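PnpC (Pseudomonas putida, PDB 3N9T) is a hydroxyquinol 1,2-dioxygenase of the intradiol family, an iron(III) enzyme that probably opens the aromatic ring of hydroxyquinol between two neighbouring hydroxyl-bearing carbons. Local coordinates at residues 151-155 with 171-175; 215-221 with 234-240; 135-139 with 285-289. All coordinates share one frame; numbering follows the deposited sequence.

After the N-terminal helices the chain lays down strand 129-138, whose last residues form one half of interaction 3 and wait for strand 278-287 near the C terminus. Within that long loop the other two contacts close one after the other. Interaction 1 joins 151-155 to 171-175 across a connection without helix or strand; interaction 2 then closes the hairpin of strands 214-224 and 231-237. Neither crosses the other. The first two meet where strands 148-152 and 214-224 are neighbours: W152 O lies 2.9 Å from H220 N, a probable hydrogen bond. F285 of interaction 3 packs against F221 and L235 of interaction 2, and all three contacts reach the same mixed sheet.

Interaction 1: residues 151-155 with 171-175; sequences VWQTA and NLRGR
L172 presses its side chain on residues 153-155: CB sits 3.7 Å from Q153 CG, CD2 touches Q153 CG and CD as the two side chains cross, and CD1 reaches T154 O and, at 3.5 Å, A155 CA. Beside it, R173 stretches from CG to NE and brings NH1 to 3.5 Å from W152 CB, the guanidinium turned only 12° from the indole plane. With L172 cut back to an alanine, CD1 and CD2 go, and a gap is likely to open beside T154 O, A155 and the Q153 amide. The backbones form an antiparallel pair of the family's β-sheet domain: V151 and G174 exchange two bonds, V151 N to G174 O at 2.9 Å being the shorter, and Q153 N reaches L172 O by a more bent bond (3.2 Å, 139°). Next to this bond, a water donates to both Q153 O and N171 O. Farther out, the polar ends are held by others. R173 NH1 and NH2 bond to the carbonyls of F108 and S161, while T188 and T189 secure the Q153 amide. The indole of W152, swung between its backbone N and carbonyl carbon (chi1 67°), stacks on H220, a ligand of the iron(III) ion.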
loop_
_atom_site.group_PDB
_atom_site.type_symbol
_atom_site.label_atom_id
_atom_site.label_comp_id
_atom_site.label_asym_id
_atom_site.label_seq_id
_atom_site.Cartn_x
_atom_site.Cartn_y
_atom_site.Cartn_z
ATOM N N VAL A 151 -24.315 -12.256 18.992
ATOM C CA VAL A 151 -24.573 -10.810 18.769
ATOM C C VAL A 151 -23.669 -10.003 19.661
ATOM O O VAL A 151 -23.340 -10.438 20.753
ATOM C CB VAL A 151 -26.051 -10.413 19.032
ATOM C CG1 VAL A 151 -26.916 -11.235 18.122
ATOM C CG2 VAL A 151 -26.470 -10.701 20.520
ATOM N N TRP A 152 -23.300 -8.804 19.201
ATOM C CA TRP A 152 -22.483 -7.902 20.013
ATOM C C TRP A 152 -22.729 -6.439 19.523
ATOM O O TRP A 152 -23.090 -6.178 18.341
ATOM C CB TRP A 152 -20.994 -8.361 20.012
ATOM C CG TRP A 152 -20.217 -8.277 18.698
ATOM C CD1 TRP A 152 -19.285 -7.300 18.322
ATOM C CD2 TRP A 152 -20.314 -9.195 17.564
ATOM N NE1 TRP A 152 -18.785 -7.609 17.031
ATOM C CE2 TRP A 152 -19.391 -8.752 16.568
ATOM C CE3 TRP A 152 -21.072 -10.371 17.323
ATOM C CZ2 TRP A 152 -19.263 -9.396 15.300
ATOM C CZ3 TRP A 152 -20.939 -11.020 16.097
ATOM C CH2 TRP A 152 -20.044 -10.507 15.079
ATOM N N GLN A 153 -22.571 -5.495 20.435
ATOM C CA GLN A 153 -22.797 -4.086 20.144
ATOM C C GLN A 153 -22.006 -3.241 21.151
ATOM O O GLN A 153 -21.608 -3.743 22.226
ATOM C CB GLN A 153 -24.279 -3.748 20.285
ATOM C CG GLN A 153 -24.879 -3.888 21.638
ATOM C CD GLN A 153 -26.331 -3.350 21.688
ATOM O OE1 GLN A 153 -27.252 -4.090 21.411
ATOM N NE2 GLN A 153 -26.513 -2.055 21.995
ATOM N N THR A 154 -21.782 -1.966 20.817
ATOM C CA THR A 154 -21.075 -1.063 21.750
ATOM C C THR A 154 -21.974 -0.667 22.875
ATOM O O THR A 154 -23.202 -0.763 22.767
ATOM C CB THR A 154 -20.671 0.270 21.117
ATOM O OG1 THR A 154 -21.805 0.806 20.433
ATOM C CG2 THR A 154 -19.530 0.115 20.185
ATOM N N ALA A 155 -21.360 -0.223 23.980
ATOM C CA ALA A 155 -22.135 0.399 25.055
ATOM C C ALA A 155 -22.445 1.861 24.649
ATOM O O ALA A 155 -22.017 2.294 23.562
ATOM C CB ALA A 155 -21.324 0.355 26.340
ATOM N N ASN A 171 -21.056 -8.174 28.742
ATOM C CA ASN A 171 -21.962 -7.082 28.543
ATOM C C ASN A 171 -22.226 -6.890 27.048
ATOM O O ASN A 171 -21.303 -6.841 26.261
ATOM C CB ASN A 171 -21.343 -5.807 29.053
ATOM C CG ASN A 171 -22.305 -4.664 29.035
ATOM O OD1 ASN A 171 -23.462 -4.789 29.434
ATOM N ND2 ASN A 171 -21.801 -3.502 28.632
ATOM N N LEU A 172 -23.494 -6.761 26.708
ATOM C CA LEU A 172 -23.925 -6.470 25.319
ATOM C C LEU A 172 -23.300 -7.437 24.362
ATOM O O LEU A 172 -23.068 -7.105 23.191
ATOM C CB LEU A 172 -23.602 -4.999 24.971
ATOM C CG LEU A 172 -24.478 -3.983 25.771
ATOM C CD1 LEU A 172 -23.959 -2.574 25.581
ATOM C CD2 LEU A 172 -25.993 -4.034 25.467
ATOM N N ARG A 173 -23.049 -8.665 24.849
ATOM C CA ARG A 173 -22.742 -9.808 23.965
ATOM C C ARG A 173 -23.569 -11.003 24.397
ATOM O O ARG A 173 -23.943 -11.137 25.591
ATOM C CB ARG A 173 -21.251 -10.175 23.961
ATOM C CG ARG A 173 -20.291 -9.022 23.780
ATOM C CD ARG A 173 -18.831 -9.449 23.994
ATOM N NE ARG A 173 -17.970 -8.316 23.624
ATOM C CZ ARG A 173 -17.518 -8.094 22.397
ATOM N NH1 ARG A 173 -17.850 -8.926 21.396
ATOM N NH2 ARG A 173 -16.761 -7.014 22.156
ATOM N N GLY A 174 -23.932 -11.839 23.432
ATOM C CA GLY A 174 -24.608 -13.096 23.789
ATOM C C GLY A 174 -24.748 -14.045 22.625
ATOM O O GLY A 174 -24.753 -13.610 21.469
ATOM N N ARG A 175 -25.002 -15.316 22.944
ATOM C CA ARG A 175 -25.313 -16.309 21.926
ATOM C C ARG A 175 -26.744 -16.732 22.174
ATOM O O ARG A 175 -27.029 -17.421 23.153
ATOM C CB ARG A 175 -24.398 -17.533 22.098
ATOM C CG ARG A 175 -24.912 -18.702 21.320
ATOM C CD ARG A 175 -23.802 -19.733 21.122
ATOM N NE ARG A 175 -22.908 -19.389 20.008
ATOM C CZ ARG A 175 -22.175 -20.299 19.391
ATOM N NH1 ARG A 175 -22.268 -21.556 19.807
ATOM N NH2 ARG A 175 -21.398 -19.980 18.362
HETATM O O HOH W 1 -20.022 -5.310 23.874
#

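Interaction 2: residues 215-221 with 234-240; sequences RPAHLHF and HLFNSDD. With FE (Fe (III) ion), chain D.
This antiparallel hairpin supplies the two histidine ligands of the iron site: H218 and H220 project from the same face of strand 214-224 and bind the iron(III) ion through NE2, at 2.0 Å and 1.9 Å. A bond from H218 ND1 to P216 O, 2.8 Å long, 173° at the hydrogen and in the ring plane, fixes the rotation of that imidazole. H234, on the same face of the partner strand, lies alongside both ligands. Its ND1 stands over one face of the H218 ring, while the edge of H220 meets the H234 face with CE1 3.4 Å from H234 CE1. R215 reaches the edge of the H234 ring, NH1 near its plane and 3.3 Å from H234 CE1; its NH2 has a salt bridge to D246. F236 packs CD1 against H218 CB at 3.7 Å. On the opposite face F221 CE1 touches L235 CG. L219 and L235 exchange two backbone bonds, and at the turn A217 N gives D240 OD1 a nearly straight 2.7 Å bond from above the carboxylate plane. Y160, Y194 and a water also bind the metal, and two histidines with two tyrosines form the iron(III) site characteristic of intradiol dioxygenases.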
loop_
_atom_site.group_PDB
_atom_site.type_symbol
_atom_site.label_atom_id
_atom_site.label_comp_id
_atom_site.label_asym_id
_atom_site.label_seq_id
_atom_site.Cartn_x
_atom_site.Cartn_y
_atom_site.Cartn_z
ATOM N N ARG A 215 -19.251 5.680 12.634
ATOM C CA ARG A 215 -20.184 4.648 12.204
ATOM C C ARG A 215 -21.621 4.869 12.676
ATOM O O ARG A 215 -21.831 5.223 13.836
ATOM C CB ARG A 215 -19.717 3.324 12.687
ATOM C CG ARG A 215 -18.255 3.115 12.247
ATOM C CD ARG A 215 -18.036 1.733 11.736
ATOM N NE ARG A 215 -18.983 1.361 10.700
ATOM C CZ ARG A 215 -19.373 0.117 10.515
ATOM N NH1 ARG A 215 -18.872 -0.836 11.276
ATOM N NH2 ARG A 215 -20.234 -0.192 9.567
ATOM N N PRO A 216 -22.600 4.648 11.789
ATOM C CA PRO A 216 -23.981 4.591 12.297
ATOM C C PRO A 216 -24.179 3.472 13.313
ATOM O O PRO A 216 -23.516 2.438 13.236
ATOM C CB PRO A 216 -24.827 4.279 11.061
ATOM C CG PRO A 216 -23.859 3.714 10.055
ATOM C CD PRO A 216 -22.487 4.193 10.381
ATOM N N ALA A 217 -25.132 3.679 14.228
ATOM C CA ALA A 217 -25.489 2.683 15.250
ATOM C C ALA A 217 -25.851 1.327 14.644
ATOM O O ALA A 217 -26.527 1.254 13.624
ATOM C CB ALA A 217 -26.640 3.238 16.143
ATOM N N HIS A 218 -25.320 0.252 15.222
ATOM C CA HIS A 218 -25.606 -1.081 14.697
ATOM C C HIS A 218 -25.510 -2.165 15.715
ATOM O O HIS A 218 -24.804 -2.014 16.715
ATOM C CB HIS A 218 -24.663 -1.455 13.552
ATOM C CG HIS A 218 -23.198 -1.335 13.897
ATOM N ND1 HIS A 218 -22.518 -0.143 13.829
ATOM C CD2 HIS A 218 -22.286 -2.267 14.281
ATOM C CE1 HIS A 218 -21.249 -0.345 14.184
ATOM N NE2 HIS A 218 -21.083 -1.623 14.472
ATOM N N LEU A 219 -26.091 -3.318 15.345
ATOM C CA LEU A 219 -25.953 -4.529 16.141
ATOM C C LEU A 219 -25.291 -5.566 15.211
ATOM O O LEU A 219 -25.732 -5.709 14.063
ATOM C CB LEU A 219 -27.355 -4.978 16.620
ATOM C CG LEU A 219 -27.506 -6.257 17.483
ATOM C CD1 LEU A 219 -26.593 -6.244 18.777
ATOM C CD2 LEU A 219 -28.979 -6.431 17.873
ATOM N N HIS A 220 -24.248 -6.257 15.702
ATOM C CA HIS A 220 -23.501 -7.250 14.892
ATOM C C HIS A 220 -24.166 -8.576 15.068
ATOM O O HIS A 220 -24.593 -8.880 16.159
ATOM C CB HIS A 220 -22.058 -7.403 15.365
ATOM C CG HIS A 220 -21.178 -6.198 15.104
ATOM N ND1 HIS A 220 -20.536 -6.001 13.898
ATOM C CD2 HIS A 220 -20.837 -5.138 15.892
ATOM C CE1 HIS A 220 -19.833 -4.874 13.951
ATOM N NE2 HIS A 220 -20.003 -4.323 15.147
ATOM N N PHE A 221 -24.372 -9.317 13.976
ATOM C CA PHE A 221 -24.859 -10.726 14.051
ATOM C C PHE A 221 -23.920 -11.697 13.310
ATOM O O PHE A 221 -23.506 -11.412 12.145
ATOM C CB PHE A 221 -26.209 -10.881 13.371
ATOM C CG PHE A 221 -27.358 -10.309 14.142
ATOM C CD1 PHE A 221 -27.564 -8.911 14.158
ATOM C CD2 PHE A 221 -28.217 -11.145 14.878
ATOM C CE1 PHE A 221 -28.622 -8.366 14.872
ATOM C CE2 PHE A 221 -29.326 -10.594 15.588
ATOM C CZ PHE A 221 -29.494 -9.197 15.611
ATOM N N HIS A 234 -24.629 -6.888 9.853
ATOM C CA HIS A 234 -24.909 -5.821 10.889
ATOM C C HIS A 234 -26.394 -5.490 10.644
ATOM O O HIS A 234 -26.851 -5.583 9.477
ATOM C CB HIS A 234 -24.211 -4.483 10.545
ATOM C CG HIS A 234 -22.722 -4.467 10.605
ATOM N ND1 HIS A 234 -22.018 -3.348 10.985
ATOM C CD2 HIS A 234 -21.803 -5.387 10.264
ATOM C CE1 HIS A 234 -20.728 -3.594 10.883
ATOM N NE2 HIS A 234 -20.584 -4.820 10.437
ATOM N N LEU A 235 -27.142 -5.095 11.694
ATOM C CA LEU A 235 -28.485 -4.436 11.531
ATOM C C LEU A 235 -28.268 -3.005 11.961
ATOM O O LEU A 235 -27.743 -2.738 13.079
ATOM C CB LEU A 235 -29.540 -5.066 12.473
ATOM C CG LEU A 235 -29.954 -6.481 12.023
ATOM C CD1 LEU A 235 -31.266 -6.852 12.797
ATOM C CD2 LEU A 235 -30.192 -6.566 10.429
ATOM N N PHE A 236 -28.563 -2.061 11.088
ATOM C CA PHE A 236 -28.252 -0.654 11.392
ATOM C C PHE A 236 -29.541 0.048 11.776
ATOM O O PHE A 236 -30.544 -0.177 11.093
ATOM C CB PHE A 236 -27.732 0.066 10.138
ATOM C CG PHE A 236 -26.378 -0.441 9.667
ATOM C CD1 PHE A 236 -25.232 0.109 10.193
ATOM C CD2 PHE A 236 -26.278 -1.491 8.742
ATOM C CE1 PHE A 236 -23.978 -0.344 9.792
ATOM C CE2 PHE A 236 -25.026 -1.948 8.360
ATOM C CZ PHE A 236 -23.890 -1.357 8.891
ATOM N N ASN A 237 -29.499 0.952 12.780
ATOM C CA ASN A 237 -30.699 1.730 13.162
ATOM C C ASN A 237 -31.158 2.611 11.984
ATOM O O ASN A 237 -30.415 3.457 11.496
ATOM C CB ASN A 237 -30.490 2.666 14.382
ATOM C CG ASN A 237 -29.875 1.958 15.613
ATOM O OD1 ASN A 237 -29.259 0.887 15.507
ATOM N ND2 ASN A 237 -29.958 2.616 16.762
ATOM N N SER A 238 -32.404 2.459 11.605
ATOM C CA SER A 238 -33.011 3.246 10.501
ATOM C C SER A 238 -32.882 4.757 10.635
ATOM O O SER A 238 -32.947 5.526 9.642
ATOM C CB SER A 238 -34.531 3.022 10.531
ATOM O OG SER A 238 -34.819 2.195 9.475
ATOM N N ASP A 239 -32.783 5.229 11.834
ATOM C CA ASP A 239 -32.876 6.668 11.887
ATOM C C ASP A 239 -31.556 7.411 11.966
ATOM O O ASP A 239 -31.543 8.604 12.287
ATOM C CB ASP A 239 -33.887 7.061 12.994
ATOM C CG ASP A 239 -35.329 6.662 12.607
ATOM O OD1 ASP A 239 -35.699 6.958 11.419
ATOM O OD2 ASP A 239 -36.060 6.008 13.437
ATOM N N ASP A 240 -30.448 6.709 11.726
ATOM C CA ASP A 240 -29.165 7.153 12.292
ATOM C C ASP A 240 -28.681 8.295 11.415
ATOM O O ASP A 240 -28.850 8.243 10.220
ATOM C CB ASP A 240 -28.143 5.996 12.318
ATOM C CG ASP A 240 -26.848 6.373 12.997
ATOM O OD1 ASP A 240 -26.630 5.969 14.161
ATOM O OD2 ASP A 240 -26.031 7.086 12.373
HETATM FE FE FE D . -19.506 -2.463 15.307
HETATM O O HOH W 2 -17.687 -3.170 14.470
#

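Interaction 3: residues 135-139 with 285-289; sequences RVLDV and FVMEA
V136 and M287 fit together on one face of the strand pair: the CG1 methyl of V136 lies against the CG-SD bond of M287, 3.7 Å from SD and equally close to CG, while the end of the methionine leads away. That methyl stands anti to the backbone N of V136 (chi1 180°) and so leans forward along the strand to M287, while CG2, on the other branch, approaches the F285 ring obliquely and more loosely, 4.4 Å from F285 CD2. The ring stands on the same face, with R135 O near its plane at the rim. On the reverse face V286 pushes CG1 into the angle between D138 O and V139 CG2; the two valine side chains meet at about a right angle, with 3.7 Å between V286 CG1 and V139 CG2. L137 lies on this face too, its CB over F285 O, and its CD2 methyl covers the centre of one face of the R135 guanidinium, which bonds to D181 O. Parallel pairing of strands 129-138 and 278-287, axes inclined at 34°, sets these bumps in step and joins an early and a late strand of the catalytic domain's β-sheet. L137 takes part twice, giving N-H to F285 O at 2.7 Å and accepting M287 N at O. Beyond F285, I223 and L235 of the neighbouring hairpin pack on its ring.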
loop_
_atom_site.group_PDB
_atom_site.type_symbol
_atom_site.label_atom_id
_atom_site.label_comp_id
_atom_site.label_asym_id
_atom_site.label_seq_id
_atom_site.Cartn_x
_atom_site.Cartn_y
_atom_site.Cartn_z
ATOM N N ARG A 135 -37.112 -13.643 13.277
ATOM C CA ARG A 135 -37.030 -15.052 12.918
ATOM C C ARG A 135 -35.790 -15.298 12.118
ATOM O O ARG A 135 -35.186 -14.367 11.596
ATOM C CB ARG A 135 -38.280 -15.462 12.126
ATOM C CG ARG A 135 -39.672 -15.109 12.878
ATOM C CD ARG A 135 -40.909 -15.358 11.972
ATOM N NE ARG A 135 -41.162 -16.786 11.985
ATOM C CZ ARG A 135 -41.818 -17.486 11.045
ATOM N NH1 ARG A 135 -42.286 -16.894 9.928
ATOM N NH2 ARG A 135 -41.975 -18.811 11.244
ATOM N N VAL A 136 -35.359 -16.555 12.098
ATOM C CA VAL A 136 -34.363 -16.990 11.139
ATOM C C VAL A 136 -35.076 -17.966 10.191
ATOM O O VAL A 136 -35.668 -18.931 10.636
ATOM C CB VAL A 136 -33.201 -17.648 11.839
ATOM C CG1 VAL A 136 -32.127 -18.123 10.765
ATOM C CG2 VAL A 136 -32.561 -16.649 12.873
ATOM N N LEU A 137 -35.030 -17.672 8.888
ATOM C CA LEU A 137 -35.796 -18.427 7.926
ATOM C C LEU A 137 -34.851 -18.941 6.842
ATOM O O LEU A 137 -33.685 -18.460 6.755
ATOM C CB LEU A 137 -36.806 -17.452 7.290
ATOM C CG LEU A 137 -37.846 -16.821 8.227
ATOM C CD1 LEU A 137 -38.766 -15.921 7.402
ATOM C CD2 LEU A 137 -38.624 -17.911 8.973
ATOM N N ASP A 138 -35.327 -19.923 6.055
ATOM C CA ASP A 138 -34.638 -20.314 4.838
ATOM C C ASP A 138 -35.197 -19.484 3.716
ATOM O O ASP A 138 -36.141 -18.672 3.905
ATOM C CB ASP A 138 -34.740 -21.843 4.496
ATOM C CG ASP A 138 -36.182 -22.342 4.314
ATOM O OD1 ASP A 138 -37.055 -21.551 3.987
ATOM O OD2 ASP A 138 -36.463 -23.548 4.522
ATOM N N VAL A 139 -34.619 -19.693 2.532
ATOM C CA VAL A 139 -35.016 -18.965 1.343
ATOM C C VAL A 139 -36.465 -19.302 0.923
ATOM O O VAL A 139 -37.112 -18.494 0.278
ATOM C CB VAL A 139 -33.967 -19.234 0.230
ATOM C CG1 VAL A 139 -34.604 -19.275 -1.117
ATOM C CG2 VAL A 139 -32.770 -18.215 0.363
ATOM N N PHE A 285 -34.134 -12.809 9.367
ATOM C CA PHE A 285 -32.937 -13.227 8.664
ATOM C C PHE A 285 -33.259 -14.412 7.742
ATOM O O PHE A 285 -34.052 -15.294 8.091
ATOM C CB PHE A 285 -31.880 -13.693 9.645
ATOM C CG PHE A 285 -31.345 -12.589 10.496
ATOM C CD1 PHE A 285 -30.340 -11.720 9.981
ATOM C CD2 PHE A 285 -31.804 -12.435 11.816
ATOM C CE1 PHE A 285 -29.822 -10.639 10.764
ATOM C CE2 PHE A 285 -31.297 -11.330 12.631
ATOM C CZ PHE A 285 -30.309 -10.422 12.045
ATOM N N VAL A 286 -32.617 -14.414 6.589
ATOM C CA VAL A 286 -32.788 -15.450 5.589
ATOM C C VAL A 286 -31.380 -16.041 5.313
ATOM O O VAL A 286 -30.469 -15.315 4.932
ATOM C CB VAL A 286 -33.491 -14.885 4.295
ATOM C CG1 VAL A 286 -33.630 -15.977 3.214
ATOM C CG2 VAL A 286 -34.886 -14.240 4.648
ATOM N N MET A 287 -31.239 -17.340 5.571
ATOM C CA MET A 287 -30.010 -18.085 5.474
ATOM C C MET A 287 -29.990 -18.941 4.218
ATOM O O MET A 287 -31.047 -19.413 3.724
ATOM C CB MET A 287 -29.831 -18.973 6.705
ATOM C CG MET A 287 -29.557 -18.164 8.062
ATOM S SD MET A 287 -29.075 -19.444 9.226
ATOM C CE MET A 287 -27.301 -19.408 8.848
ATOM N N GLU A 288 -28.785 -19.164 3.710
ATOM C CA GLU A 288 -28.609 -19.958 2.485
ATOM C C GLU A 288 -28.247 -21.394 2.841
ATOM O O GLU A 288 -27.385 -21.635 3.708
ATOM C CB GLU A 288 -27.487 -19.372 1.617
ATOM C CG GLU A 288 -27.817 -18.064 1.005
ATOM C CD GLU A 288 -27.395 -17.980 -0.462
ATOM O OE1 GLU A 288 -26.175 -17.818 -0.674
ATOM O OE2 GLU A 288 -28.273 -18.033 -1.380
ATOM N N ALA A 289 -28.897 -22.330 2.170
ATOM C CA ALA A 289 -28.561 -23.742 2.309
ATOM C C ALA A 289 -27.087 -24.041 1.962
ATOM O O ALA A 289 -26.420 -23.262 1.284
ATOM C CB ALA A 289 -29.514 -24.598 1.466
HETATM O O HOH W 3 -32.167 -21.346 2.518
#